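Local coordinates for vacuolar protein sorting-associated protein 29 (PDB 5XCJ) that probably serves in retromer-linked protein transport, as a VPS29-family protein with a metallophosphatase fold that binds zinc, at residues A17-Q20 and V21-D24; K43-Y46 and D47-T51; G83-H86 and G87-I91; L99-Y102 and Q103-L106; K122-G126 and K127-N131. The protein carries 1 engineered substitution. All coordinates share one frame; numbering follows the deposited sequence.

Interaction 1 (A17-Q20 and V21-D24)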
loop_
_atom_site.group_PDB
_atom_site.type_symbol
_atom_site.label_atom_id
_atom_site.label_comp_id
_atom_site.label_asym_id
_atom_site.label_seq_id
_atom_site.Cartn_x
_atom_site.Cartn_y
_atom_site.Cartn_z
ATOM N N ALA A 17 12.356 6.621 -8.787
ATOM C CA ALA A 17 11.574 7.840 -8.673
ATOM C C ALA A 17 10.099 7.576 -8.939
ATOM O O ALA A 17 9.760 6.797 -9.820
ATOM C CB ALA A 17 12.093 8.897 -9.625
ATOM N N ILE A 18 9.232 8.199 -8.153
ATOM C CA ILE A 18 7.803 8.044 -8.360
ATOM C C ILE A 18 7.474 8.723 -9.679
ATOM O O ILE A 18 7.891 9.848 -9.914
ATOM C CB ILE A 18 6.989 8.730 -7.258
ATOM C CG1 ILE A 18 7.440 8.249 -5.877
ATOM C CG2 ILE A 18 5.504 8.478 -7.468
ATOM C CD1 ILE A 18 6.865 9.053 -4.736
ATOM N N PRO A 19 6.699 8.060 -10.525
ATOM C CA PRO A 19 6.369 8.654 -11.820
ATOM C C PRO A 19 5.618 9.962 -11.618
ATOM O O PRO A 19 4.781 10.075 -10.733
ATOM C CB PRO A 19 5.465 7.603 -12.462
ATOM C CG PRO A 19 5.891 6.320 -11.844
ATOM C CD PRO A 19 6.249 6.662 -10.429
ATOM N N GLN A 20 5.917 10.950 -12.452
ATOM C CA GLN A 20 5.300 12.259 -12.327
ATOM C C GLN A 20 3.790 12.192 -12.482
ATOM O O GLN A 20 3.074 12.906 -11.800
ATOM C CB GLN A 20 5.902 13.273 -13.299
ATOM C CG GLN A 20 5.538 14.708 -12.975
ATOM C CD GLN A 20 5.878 15.098 -11.551
ATOM O OE1 GLN A 20 6.978 14.837 -11.070
ATOM N NE2 GLN A 20 4.934 15.724 -10.869
ATOM N N VAL A 21 3.316 11.296 -13.340
ATOM C CA VAL A 21 1.887 11.165 -13.578
ATOM C C VAL A 21 1.169 10.786 -12.295
ATOM O O VAL A 21 0.104 11.310 -12.009
ATOM C CB VAL A 21 1.559 10.157 -14.703
ATOM C CG1 VAL A 21 1.813 10.785 -16.062
ATOM C CG2 VAL A 21 2.359 8.876 -14.550
ATOM N N PHE A 22 1.757 9.880 -11.522
ATOM C CA PHE A 22 1.164 9.465 -10.260
ATOM C C PHE A 22 1.087 10.656 -9.313
ATOM O O PHE A 22 0.086 10.863 -8.639
ATOM C CB PHE A 22 2.027 8.381 -9.606
ATOM C CG PHE A 22 1.822 7.008 -10.172
ATOM C CD1 PHE A 22 1.007 6.817 -11.269
ATOM C CD2 PHE A 22 2.442 5.910 -9.599
ATOM C CE1 PHE A 22 0.808 5.555 -11.784
ATOM C CE2 PHE A 22 2.249 4.646 -10.115
ATOM C CZ PHE A 22 1.437 4.469 -11.210
ATOM N N LEU A 23 2.168 11.424 -9.265
ATOM C CA LEU A 23 2.239 12.600 -8.406
ATOM C C LEU A 23 1.211 13.654 -8.796
ATOM O O LEU A 23 0.549 14.220 -7.945
ATOM C CB LEU A 23 3.644 13.192 -8.429
ATOM C CG LEU A 23 4.686 12.340 -7.707
ATOM C CD1 LEU A 23 6.082 12.924 -7.848
ATOM C CD2 LEU A 23 4.314 12.174 -6.246
ATOM N N ASP A 24 1.057 13.896 -10.087
ATOM C CA ASP A 24 0.079 14.882 -10.538
ATOM C C ASP A 24 -1.335 14.454 -10.148
ATOM O O ASP A 24 -2.144 15.272 -9.728
ATOM C CB ASP A 24 0.155 15.068 -12.053
ATOM C CG ASP A 24 1.442 15.716 -12.495
ATOM O OD1 ASP A 24 2.185 16.204 -11.633
ATOM O OD2 ASP A 24 1.710 15.733 -13.706
#

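Interaction 2 (K43-Y46 and D47-T51)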
loop_
_atom_site.group_PDB
_atom_site.type_symbol
_atom_site.label_atom_id
_atom_site.label_comp_id
_atom_site.label_asym_id
_atom_site.label_seq_id
_atom_site.Cartn_x
_atom_site.Cartn_y
_atom_site.Cartn_z
ATOM N N LYS A 43 13.376 11.258 4.069
ATOM C CA LYS A 43 12.483 12.312 4.528
ATOM C C LYS A 43 11.704 12.936 3.373
ATOM O O LYS A 43 10.595 13.416 3.561
ATOM C CB LYS A 43 13.255 13.380 5.293
ATOM C CG LYS A 43 13.385 14.700 4.558
ATOM C CD LYS A 43 12.336 15.691 5.016
ATOM C CE LYS A 43 12.784 17.120 4.764
ATOM N NZ LYS A 43 11.961 18.109 5.507
ATOM N N GLU A 44 12.284 12.929 2.180
ATOM C CA GLU A 44 11.595 13.491 1.027
ATOM C C GLU A 44 10.281 12.783 0.764
ATOM O O GLU A 44 9.278 13.420 0.467
ATOM C CB GLU A 44 12.478 13.414 -0.223
ATOM C CG GLU A 44 11.711 13.275 -1.528
ATOM C CD GLU A 44 11.467 14.603 -2.219
ATOM O OE1 GLU A 44 11.469 15.643 -1.532
ATOM O OE2 GLU A 44 11.270 14.611 -3.448
ATOM N N THR A 45 10.287 11.461 0.882
ATOM C CA THR A 45 9.072 10.698 0.654
ATOM C C THR A 45 7.991 11.064 1.666
ATOM O O THR A 45 6.828 11.230 1.317
ATOM C CB THR A 45 9.341 9.191 0.726
ATOM O OG1 THR A 45 10.345 8.837 -0.225
ATOM C CG2 THR A 45 8.072 8.421 0.437
ATOM N N TYR A 46 8.385 11.172 2.927
ATOM C CA TYR A 46 7.452 11.514 3.991
ATOM C C TYR A 46 6.867 12.901 3.767
ATOM O O TYR A 46 5.704 13.144 4.045
ATOM C CB TYR A 46 8.115 11.415 5.363
ATOM C CG TYR A 46 7.202 11.768 6.506
ATOM C CD1 TYR A 46 6.272 10.860 6.985
ATOM C CD2 TYR A 46 7.277 13.010 7.113
ATOM C CE1 TYR A 46 5.438 11.180 8.034
ATOM C CE2 TYR A 46 6.449 13.342 8.163
ATOM C CZ TYR A 46 5.532 12.426 8.621
ATOM O OH TYR A 46 4.713 12.764 9.667
ATOM N N ASP A 47 7.688 13.817 3.276
ATOM C CA ASP A 47 7.218 15.165 3.013
ATOM C C ASP A 47 6.133 15.130 1.944
ATOM O O ASP A 47 5.115 15.800 2.062
ATOM C CB ASP A 47 8.369 16.051 2.553
ATOM C CG ASP A 47 9.206 16.557 3.705
ATOM O OD1 ASP A 47 9.302 15.860 4.733
ATOM O OD2 ASP A 47 9.768 17.657 3.575
ATOM N N ILE A 48 6.361 14.326 0.907
ATOM C CA ILE A 48 5.416 14.184 -0.192
ATOM C C ILE A 48 4.087 13.611 0.286
ATOM O O ILE A 48 3.029 14.108 -0.072
ATOM C CB ILE A 48 5.985 13.266 -1.287
ATOM C CG1 ILE A 48 7.260 13.860 -1.879
ATOM C CG2 ILE A 48 4.964 13.035 -2.383
ATOM C CD1 ILE A 48 7.838 13.044 -3.012
ATOM N N LEU A 49 4.154 12.584 1.127
ATOM C CA LEU A 49 2.962 11.940 1.680
ATOM C C LEU A 49 2.147 12.907 2.529
ATOM O O LEU A 49 0.926 12.900 2.497
ATOM C CB LEU A 49 3.344 10.730 2.530
ATOM C CG LEU A 49 3.930 9.519 1.809
ATOM C CD1 LEU A 49 4.409 8.494 2.822
ATOM C CD2 LEU A 49 2.902 8.910 0.873
ATOM N N ARG A 50 2.841 13.763 3.271
ATOM C CA ARG A 50 2.197 14.752 4.129
ATOM C C ARG A 50 1.405 15.760 3.294
ATOM O O ARG A 50 0.383 16.263 3.736
ATOM C CB ARG A 50 3.224 15.460 5.011
ATOM C CG ARG A 50 3.342 14.903 6.423
ATOM C CD ARG A 50 2.768 13.505 6.548
ATOM N NE ARG A 50 2.135 13.271 7.840
ATOM C CZ ARG A 50 0.930 13.722 8.176
ATOM N NH1 ARG A 50 0.225 14.443 7.317
ATOM N NH2 ARG A 50 0.430 13.459 9.369
ATOM N N THR A 51 1.898 16.065 2.099
ATOM C CA THR A 51 1.185 16.960 1.189
ATOM C C THR A 51 -0.126 16.373 0.642
ATOM O O THR A 51 -1.118 17.074 0.496
ATOM C CB THR A 51 2.062 17.426 0.006
ATOM O OG1 THR A 51 2.372 16.320 -0.844
ATOM C CG2 THR A 51 3.349 18.073 0.499
#

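Interaction 3 (G83-H86 and G87-I91)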
loop_
_atom_site.group_PDB
_atom_site.type_symbol
_atom_site.label_atom_id
_atom_site.label_comp_id
_atom_site.label_asym_id
_atom_site.label_seq_id
_atom_site.Cartn_x
_atom_site.Cartn_y
_atom_site.Cartn_z
ATOM N N GLY A 83 -5.729 -3.244 8.851
ATOM C CA GLY A 83 -4.448 -3.657 9.386
ATOM C C GLY A 83 -3.370 -3.330 8.379
ATOM O O GLY A 83 -3.513 -3.585 7.189
ATOM N N LEU A 84 -2.295 -2.722 8.854
ATOM C CA LEU A 84 -1.204 -2.340 7.975
ATOM C C LEU A 84 0.173 -2.759 8.475
ATOM O O LEU A 84 0.506 -2.532 9.628
ATOM C CB LEU A 84 -1.243 -0.825 7.773
ATOM C CG LEU A 84 -0.089 -0.142 7.041
ATOM C CD1 LEU A 84 -0.248 -0.331 5.543
ATOM C CD2 LEU A 84 -0.033 1.333 7.395
ATOM N N MET A 85 0.932 -3.398 7.600
ATOM C CA MET A 85 2.307 -3.787 7.882
ATOM C C MET A 85 3.067 -3.965 6.564
ATOM O O MET A 85 2.459 -4.185 5.522
ATOM C CB MET A 85 2.378 -5.004 8.805
ATOM C CG MET A 85 2.508 -6.349 8.124
ATOM S SD MET A 85 2.846 -7.622 9.353
ATOM C CE MET A 85 3.839 -6.717 10.523
ATOM N N HIS A 86 4.391 -3.887 6.603
ATOM C CA HIS A 86 5.174 -4.007 5.380
ATOM C C HIS A 86 5.019 -5.358 4.684
ATOM O O HIS A 86 4.926 -5.421 3.465
ATOM C CB HIS A 86 6.649 -3.683 5.614
ATOM C CG HIS A 86 7.465 -3.707 4.365
ATOM N ND1 HIS A 86 8.475 -4.620 4.152
ATOM C CD2 HIS A 86 7.415 -2.941 3.253
ATOM C CE1 HIS A 86 9.008 -4.413 2.964
ATOM N NE2 HIS A 86 8.384 -3.398 2.399
ATOM N N GLY A 87 4.930 -6.429 5.462
ATOM C CA GLY A 87 4.767 -7.756 4.908
ATOM C C GLY A 87 5.984 -8.656 4.770
ATOM O O GLY A 87 5.846 -9.813 4.401
ATOM N N HIS A 88 7.171 -8.134 5.052
ATOM C CA HIS A 88 8.379 -8.953 5.026
ATOM C C HIS A 88 8.344 -9.989 6.158
ATOM O O HIS A 88 8.958 -11.041 6.066
ATOM C CB HIS A 88 9.673 -8.129 5.039
ATOM C CG HIS A 88 9.896 -7.349 6.293
ATOM N ND1 HIS A 88 9.199 -6.198 6.590
ATOM C CD2 HIS A 88 10.763 -7.535 7.316
ATOM C CE1 HIS A 88 9.623 -5.714 7.740
ATOM N NE2 HIS A 88 10.564 -6.511 8.207
ATOM N N GLN A 89 7.642 -9.633 7.229
ATOM C CA GLN A 89 7.463 -10.472 8.413
ATOM C C GLN A 89 6.551 -11.680 8.191
ATOM O O GLN A 89 6.579 -12.629 8.966
ATOM C CB GLN A 89 6.965 -9.653 9.600
ATOM C CG GLN A 89 7.638 -8.307 9.752
ATOM C CD GLN A 89 6.922 -7.227 8.980
ATOM O OE1 GLN A 89 6.304 -7.493 7.957
ATOM N NE2 GLN A 89 6.996 -6.006 9.472
ATOM N N VAL A 90 5.753 -11.642 7.133
ATOM C CA VAL A 90 4.828 -12.727 6.870
ATOM C C VAL A 90 5.572 -13.852 6.176
ATOM O O VAL A 90 5.933 -13.749 5.014
ATOM C CB VAL A 90 3.685 -12.260 5.956
ATOM C CG1 VAL A 90 2.814 -13.432 5.540
ATOM C CG2 VAL A 90 2.871 -11.170 6.633
ATOM N N ILE A 91 5.810 -14.927 6.922
ATOM C CA ILE A 91 6.513 -16.091 6.395
ATOM C C ILE A 91 5.611 -17.337 6.361
ATOM O O ILE A 91 4.984 -17.635 7.363
ATOM C CB ILE A 91 7.837 -16.358 7.125
ATOM C CG1 ILE A 91 7.595 -16.675 8.595
ATOM C CG2 ILE A 91 8.759 -15.161 6.975
ATOM C CD1 ILE A 91 8.839 -17.118 9.326
HETATM O O HOH W 1 5.975 -3.186 8.997
#

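Interaction 4 (L99-Y102 and Q103-L106)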
loop_
_atom_site.group_PDB
_atom_site.type_symbol
_atom_site.label_atom_id
_atom_site.label_comp_id
_atom_site.label_asym_id
_atom_site.label_seq_id
_atom_site.Cartn_x
_atom_site.Cartn_y
_atom_site.Cartn_z
ATOM N N LEU A 99 -0.793 -14.715 5.652
ATOM C CA LEU A 99 -1.444 -13.416 5.704
ATOM C C LEU A 99 -2.749 -13.532 6.482
ATOM O O LEU A 99 -3.119 -12.642 7.234
ATOM C CB LEU A 99 -1.714 -12.896 4.297
ATOM C CG LEU A 99 -0.515 -12.417 3.484
ATOM C CD1 LEU A 99 -0.885 -12.340 2.011
ATOM C CD2 LEU A 99 -0.044 -11.063 3.991
ATOM N N ALA A 100 -3.449 -14.642 6.288
ATOM C CA ALA A 100 -4.711 -14.877 6.974
ATOM C C ALA A 100 -4.474 -14.937 8.473
ATOM O O ALA A 100 -5.269 -14.426 9.254
ATOM C CB ALA A 100 -5.360 -16.160 6.487
ATOM N N ILE A 101 -3.376 -15.562 8.876
ATOM C CA ILE A 101 -3.060 -15.656 10.290
ATOM C C ILE A 101 -2.840 -14.258 10.862
ATOM O O ILE A 101 -3.334 -13.937 11.935
ATOM C CB ILE A 101 -1.832 -16.550 10.540
ATOM C CG1 ILE A 101 -2.150 -17.996 10.153
ATOM C CG2 ILE A 101 -1.398 -16.474 11.995
ATOM C CD1 ILE A 101 -0.933 -18.839 9.848
ATOM N N TYR A 102 -2.102 -13.422 10.141
ATOM C CA TYR A 102 -1.864 -12.057 10.593
ATOM C C TYR A 102 -3.151 -11.245 10.670
ATOM O O TYR A 102 -3.355 -10.477 11.602
ATOM C CB TYR A 102 -0.825 -11.347 9.731
ATOM C CG TYR A 102 0.553 -11.416 10.324
ATOM C CD1 TYR A 102 1.002 -10.443 11.201
ATOM C CD2 TYR A 102 1.399 -12.469 10.024
ATOM C CE1 TYR A 102 2.266 -10.509 11.750
ATOM C CE2 TYR A 102 2.659 -12.545 10.576
ATOM C CZ TYR A 102 3.087 -11.564 11.436
ATOM O OH TYR A 102 4.343 -11.642 11.971
ATOM N N GLN A 103 -4.027 -11.436 9.690
ATOM C CA GLN A 103 -5.290 -10.712 9.649
ATOM C C GLN A 103 -6.099 -11.071 10.888
ATOM O O GLN A 103 -6.713 -10.217 11.509
ATOM C CB GLN A 103 -6.072 -11.077 8.387
ATOM C CG GLN A 103 -7.488 -10.527 8.338
ATOM C CD GLN A 103 -8.531 -11.542 8.758
ATOM O OE1 GLN A 103 -8.411 -12.724 8.469
ATOM N NE2 GLN A 103 -9.560 -11.078 9.444
ATOM N N ARG A 104 -6.122 -12.353 11.214
ATOM C CA ARG A 104 -6.812 -12.827 12.401
ATOM C C ARG A 104 -6.148 -12.293 13.667
ATOM O O ARG A 104 -6.820 -11.979 14.639
ATOM C CB ARG A 104 -6.924 -14.345 12.407
ATOM C CG ARG A 104 -8.056 -14.859 11.538
ATOM C CD ARG A 104 -8.333 -16.319 11.814
ATOM N NE ARG A 104 -7.111 -17.112 11.791
ATOM C CZ ARG A 104 -6.552 -17.586 10.687
ATOM N NH1 ARG A 104 -7.098 -17.343 9.511
ATOM N NH2 ARG A 104 -5.445 -18.304 10.761
ATOM N N GLN A 105 -4.821 -12.219 13.641
ATOM C CA GLN A 105 -4.047 -11.720 14.772
ATOM C C GLN A 105 -4.373 -10.264 15.059
ATOM O O GLN A 105 -4.564 -9.871 16.200
ATOM C CB GLN A 105 -2.552 -11.859 14.483
ATOM C CG GLN A 105 -2.065 -13.293 14.388
ATOM C CD GLN A 105 -2.297 -14.073 15.665
ATOM O OE1 GLN A 105 -2.150 -13.545 16.766
ATOM N NE2 GLN A 105 -2.657 -15.345 15.524
ATOM N N LEU A 106 -4.385 -9.457 14.006
ATOM C CA LEU A 106 -4.725 -8.042 14.093
ATOM C C LEU A 106 -6.220 -7.815 14.318
ATOM O O LEU A 106 -6.621 -6.740 14.749
ATOM C CB LEU A 106 -4.279 -7.295 12.834
ATOM C CG LEU A 106 -2.784 -7.247 12.529
ATOM C CD1 LEU A 106 -2.506 -6.319 11.357
ATOM C CD2 LEU A 106 -2.008 -6.811 13.755
#

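Interaction 5 (K122-G126 and K127-N131)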
loop_
_atom_site.group_PDB
_atom_site.type_symbol
_atom_site.label_atom_id
_atom_site.label_comp_id
_atom_site.label_asym_id
_atom_site.label_seq_id
_atom_site.Cartn_x
_atom_site.Cartn_y
_atom_site.Cartn_z
ATOM N N LYS A 122 -7.202 -9.170 -3.325
ATOM C CA LYS A 122 -7.800 -10.483 -3.135
ATOM C C LYS A 122 -8.781 -10.547 -1.972
ATOM O O LYS A 122 -8.543 -9.977 -0.919
ATOM C CB LYS A 122 -6.707 -11.536 -2.959
ATOM C CG LYS A 122 -6.980 -12.841 -3.676
ATOM C CD LYS A 122 -5.823 -13.817 -3.547
ATOM C CE LYS A 122 -5.441 -14.049 -2.098
ATOM N NZ LYS A 122 -4.118 -14.714 -1.972
ATOM N N GLU A 123 -9.887 -11.252 -2.163
ATOM C CA GLU A 123 -10.848 -11.420 -1.088
ATOM C C GLU A 123 -10.870 -12.894 -0.718
ATOM O O GLU A 123 -11.038 -13.749 -1.575
ATOM C CB GLU A 123 -12.240 -10.956 -1.503
ATOM C CG GLU A 123 -13.331 -11.337 -0.518
ATOM C CD GLU A 123 -14.000 -12.655 -0.861
ATOM O OE1 GLU A 123 -13.851 -13.122 -1.999
ATOM O OE2 GLU A 123 -14.682 -13.219 0.009
ATOM N N VAL A 124 -10.608 -13.190 0.546
ATOM C CA VAL A 124 -10.640 -14.571 1.019
ATOM C C VAL A 124 -11.456 -14.685 2.304
ATOM O O VAL A 124 -11.219 -13.960 3.262
ATOM C CB VAL A 124 -9.225 -15.187 1.178
ATOM C CG1 VAL A 124 -8.129 -14.155 0.980
ATOM C CG2 VAL A 124 -9.068 -15.910 2.509
ATOM N N GLY A 125 -12.459 -15.553 2.273
ATOM C CA GLY A 125 -13.313 -15.825 3.414
ATOM C C GLY A 125 -13.994 -14.612 4.011
ATOM O O GLY A 125 -14.190 -14.542 5.211
ATOM N N GLY A 126 -14.349 -13.651 3.168
ATOM C CA GLY A 126 -15.018 -12.443 3.617
ATOM C C GLY A 126 -14.088 -11.357 4.121
ATOM O O GLY A 126 -14.527 -10.283 4.513
ATOM N N LYS A 127 -12.796 -11.645 4.087
ATOM C CA LYS A 127 -11.770 -10.699 4.501
ATOM C C LYS A 127 -11.024 -10.225 3.254
ATOM O O LYS A 127 -10.942 -10.942 2.264
ATOM C CB LYS A 127 -10.798 -11.324 5.502
ATOM C CG LYS A 127 -11.455 -11.965 6.711
ATOM C CD LYS A 127 -12.285 -10.974 7.499
ATOM C CE LYS A 127 -13.312 -11.690 8.360
ATOM N NZ LYS A 127 -13.909 -10.807 9.390
ATOM N N TYR A 128 -10.489 -9.011 3.307
ATOM C CA TYR A 128 -9.800 -8.443 2.158
ATOM C C TYR A 128 -8.317 -8.226 2.387
ATOM O O TYR A 128 -7.916 -7.667 3.397
ATOM C CB TYR A 128 -10.468 -7.132 1.756
ATOM C CG TYR A 128 -11.969 -7.247 1.640
ATOM C CD1 TYR A 128 -12.782 -7.046 2.737
ATOM C CD2 TYR A 128 -12.564 -7.575 0.434
ATOM C CE1 TYR A 128 -14.154 -7.159 2.635
ATOM C CE2 TYR A 128 -13.930 -7.689 0.320
ATOM C CZ TYR A 128 -14.719 -7.483 1.422
ATOM O OH TYR A 128 -16.081 -7.598 1.309
ATOM N N PHE A 129 -7.517 -8.703 1.444
ATOM C CA PHE A 129 -6.073 -8.564 1.503
ATOM C C PHE A 129 -5.631 -7.694 0.338
ATOM O O PHE A 129 -5.832 -8.050 -0.815
ATOM C CB PHE A 129 -5.415 -9.938 1.443
ATOM C CG PHE A 129 -5.717 -10.798 2.635
ATOM C CD1 PHE A 129 -6.924 -11.467 2.735
ATOM C CD2 PHE A 129 -4.803 -10.925 3.662
ATOM C CE1 PHE A 129 -7.205 -12.251 3.833
ATOM C CE2 PHE A 129 -5.082 -11.708 4.761
ATOM C CZ PHE A 129 -6.288 -12.371 4.847
ATOM N N LEU A 130 -5.009 -6.564 0.659
ATOM C CA LEU A 130 -4.566 -5.602 -0.343
ATOM C C LEU A 130 -3.071 -5.289 -0.346
ATOM O O LEU A 130 -2.461 -5.110 0.699
ATOM C CB LEU A 130 -5.349 -4.301 -0.183
ATOM C CG LEU A 130 -6.827 -4.470 0.161
ATOM C CD1 LEU A 130 -7.486 -3.140 0.472
ATOM C CD2 LEU A 130 -7.540 -5.174 -0.973
ATOM N N ASN A 131 -2.489 -5.277 -1.533
ATOM C CA ASN A 131 -1.092 -4.926 -1.721
ATOM C C ASN A 131 -1.049 -3.927 -2.877
ATOM O O ASN A 131 -1.449 -4.259 -3.982
ATOM C CB ASN A 131 -0.296 -6.183 -2.048
ATOM C CG ASN A 131 1.193 -5.934 -2.122
ATOM O OD1 ASN A 131 1.636 -4.885 -2.553
ATOM N ND2 ASN A 131 1.970 -6.920 -1.707
#

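Interaction 1 (A17-Q20 and V21-D24)
Gln20 and Asp24 are joined twice, one helical turn apart, at the start of helix 20-28. The side-chain bond runs from Gln20 NE2 to Asp24 OD1 over 2.9 Å and is nearly straight (164°). The oxygen lies close to the Gln20 amide plane, but NE2 comes in from above the carboxylate plane, 38° out of it. The Gln20 chain leaves with CG opposite its backbone N (chi1 -166°) and then bends at chi2, which brings the amide back over the helix. The backbone bond, Asp24 N to Gln20 O, is 2.8 Å.

Pro19 holds the N-cap position. Its carbonyl oxygen accepts the Leu23 N-H at 3.3 Å and a weak, bent bond from Phe22 N.

The remaining contacts are apolar. Ile18 CG2 rests 4.0 Å from Leu23 CG, the two side chains crossing at about a right angle. Pro19 lies alongside Phe22, with CG over one face of the ring, offset toward its rim, and CD 4.0 Å from Phe22 CD2. Pro19 CB also touches CG2 of Val21.

This is a surface contact where a loop enters a helix. Its apolar side turns to the six-stranded sheet. Phe22 meets Phe150 of strand 149-156 edge to face, and Pro19 and Phe22 both pack on Pro148 and on Leu167 of strand 159-168. Ile18 reaches Phe9 and Thr136 in loops.

Interaction 2 (K43-Y46 and D47-T51)
Lys43 and Asp47 form a salt bridge one turn apart on helix 43-52. Lys43 NZ donates to Asp47 OD2 over 3.0 Å, arriving on the syn side, 16° out of the carboxylate plane. A bend at chi2 folds the lysine back, with CD and CE beside the carboxylate. Backbone adds a second link, from Asp47 N to Lys43 O at 2.9 Å.

Tyr46 and Arg50 make the other large pair. They lie side by side and point the same way. Arg50 CD sits over one face of the tyrosine ring, 4.0 Å from its centroid, in a CH-pi contact. The guanidinium stands steeply to the ring, their planes 78° apart. Arg50 NE gives Tyr46 OH a weak bond of 3.2 Å. The tyrosine ring swings out with CG anti to the backbone N (chi1 180°), while the arginine bends at chi2 and chi3 to follow it. On another side of the helix, Glu44 OE2 comes within 3.8 Å of Ile48 CD1.

Behind them the helix backbone is regular: Ile48 N, Leu49 N and Arg50 N bond to the carbonyl oxygens of Glu44, Thr45 and Tyr46. Arg50 NH1 bonds to the carbonyl oxygen of Arg54, which holds the far end of the guanidinium. Thr45 OG1 is bonded to Cys41 N, just ahead of the helix.

Helix 43-52 is the crossover of the beta-alpha-beta unit with strands 33-36 and 55-58. Leu49 covers Val34 and Cys36 of the first strand and Val56 and Val58 of the second.

Interaction 3 (G83-H86 and G87-I91)
His86 and His88 meet through their ND1 atoms, 3.0 Å apart, in a hydrogen bond whose direction is not settled. His88 ND1 lies at the edge of the His86 ring, near its plane. The rings meet rim to rim, planes 53° apart, and neither lies over the other's face. CG of His88 sits between its backbone N and carbonyl carbon (chi1 65°). The two side chains cross at about a right angle, with the ND1 atoms facing.

The tight part is around the Gln89 amide, which is covered on both sides. Met85 bends at chi3, which lays CE against one side, 3.4 Å from Gln89 NE2. On the other side is the His88 ring, with Gln89 CD 3.3 Å above its plane and offset toward the rim. Met85 SD also reaches CG2 of Val90, more loosely at 4.5 Å. Gly87 has a positive phi, where a CB would press on the carbonyl oxygen of His86.

The turn follows strand 80-85 at the metal-site end of the metallophosphatase fold. His86 NE2 bonds to Asp8 OD1, and its side chain touches Asn39. Both residues bind zinc in this protein, although this chain holds none. His88 touches His115, another zinc ligand.

The looser part is the water-bridged polar edge of the amide. Gly87 N reaches Gln89 OE1 by a weak bond of 3.0 Å. A water accepts from both Gln89 NE2 and His86 N, each at 3.0 Å, and bridges the backbone of His86 to the side chain of Gln89. Gln89 NE2 also bonds to Glu71 OE2. Beyond it Val90 leaves the turn and packs on Ala98, Leu99 and Tyr102 of helix 96-106.

Interaction 4 (L99-Y102 and Q103-L106)
Tyr102 O takes the N-H of Leu106 at 2.8 Å in a nearly straight bond (168°), in the last turn of helix 96-106. Arg104 N to Ala100 O is 3.0 Å, and Gln103 N to Leu99 O is 2.9 Å.

Arg104 folds back along the helix. CG is set opposite its carbonyl carbon (chi1 -80°) and the chain bends at chi3, which brings the guanidinium over the preceding turn. Ala100 O sits over one face of that group, 3.5 Å above its plane. NH1 of Arg104 does not point at Ala100 O, and no hydrogen bond forms there. NH1 also lies 3.7 Å from Ala100 CB, and NH2 lies 3.4 Å from Ile101 CG1. NH2 has a long, weak ion pair with Glu97 OE1.

Gln103 bends at chi2, and its NE2 bonds to Val108 O beyond the helix end. Leu99, Gln103 and Leu106 pack on Leu111. Across these two segments, therefore, the backbone bonds do the polar work. The arginine adds van der Waals contact and probably a mild electrostatic attraction to Ala100 O, but no directed bond.

Interaction 5 (K122-G126 and K127-N131)
Val124 and Phe129 meet on one face of a beta hairpin, strands 120-124 and 127-131, closed by a type I' turn from Val124 to Lys127. Val124 CG1 lies 3.4 Å from Phe129 CD1, and the two side chains cross at a slant. Lys122 and Lys127 begin on the same face, but their ends lead away.

Glu123 can be followed along the other face. Its CB rests 3.9 Å from Tyr128 CD2. CG, set anti to the backbone N (chi1 170°), reaches 3.8 Å from Tyr128 CE2 and also touches the carbonyl oxygen of Lys127. At chi2 the chain bends toward the turn. There OE2 accepts the N-H of Gly126 at 3.2 Å, on its anti side, 27° out of the carboxylate plane. The carboxylate thus ties the turn back to the strand before it.

Two glycines make the turn. Both have positive phi, and a CB on Gly126 would be jammed against the carbonyl oxygen before it. Lys122 and Phe129 are a hydrogen-bonded antiparallel pair, with Phe129 N to Lys122 O at 2.9 Å. Glu123 and Tyr128 are the non-hydrogen-bonded pair next to it.

Strand 120-124 is at the edge of the five-stranded sheet. Phe129 lies under helix 96-106, against Leu99 and Gln103. Tyr128, on the opposite face, meets the ring of Phe179 and touches Leu160 of the six-stranded sheet. At the turn, Val124 N donates to Lys127 O at 2.8 Å, while Lys127 N comes to Val124 O from above the carbonyl plane, 52° out of it.

Overall arrangement
The five contacts follow one another along the chain; none nests in or crosses another. Interaction 1 opens helix 20-28, and interaction 2 runs along helix 43-52; they touch through Leu23 CD2 and Ile48 CG2, 4.0 Å apart. Both helices belong with the six-stranded sheet. Interaction 3 turns the chain out of strand 80-85, which belongs to the five-stranded sheet, and interaction 4 follows on helix 96-106, which packs back on Met85 and Val90. Interaction 5 closes the hairpin at the edge of that sheet, and its Phe129 lies against Ala100 and Gln103. Interactions 1 and 4 are farthest apart, about 32 Å between centres.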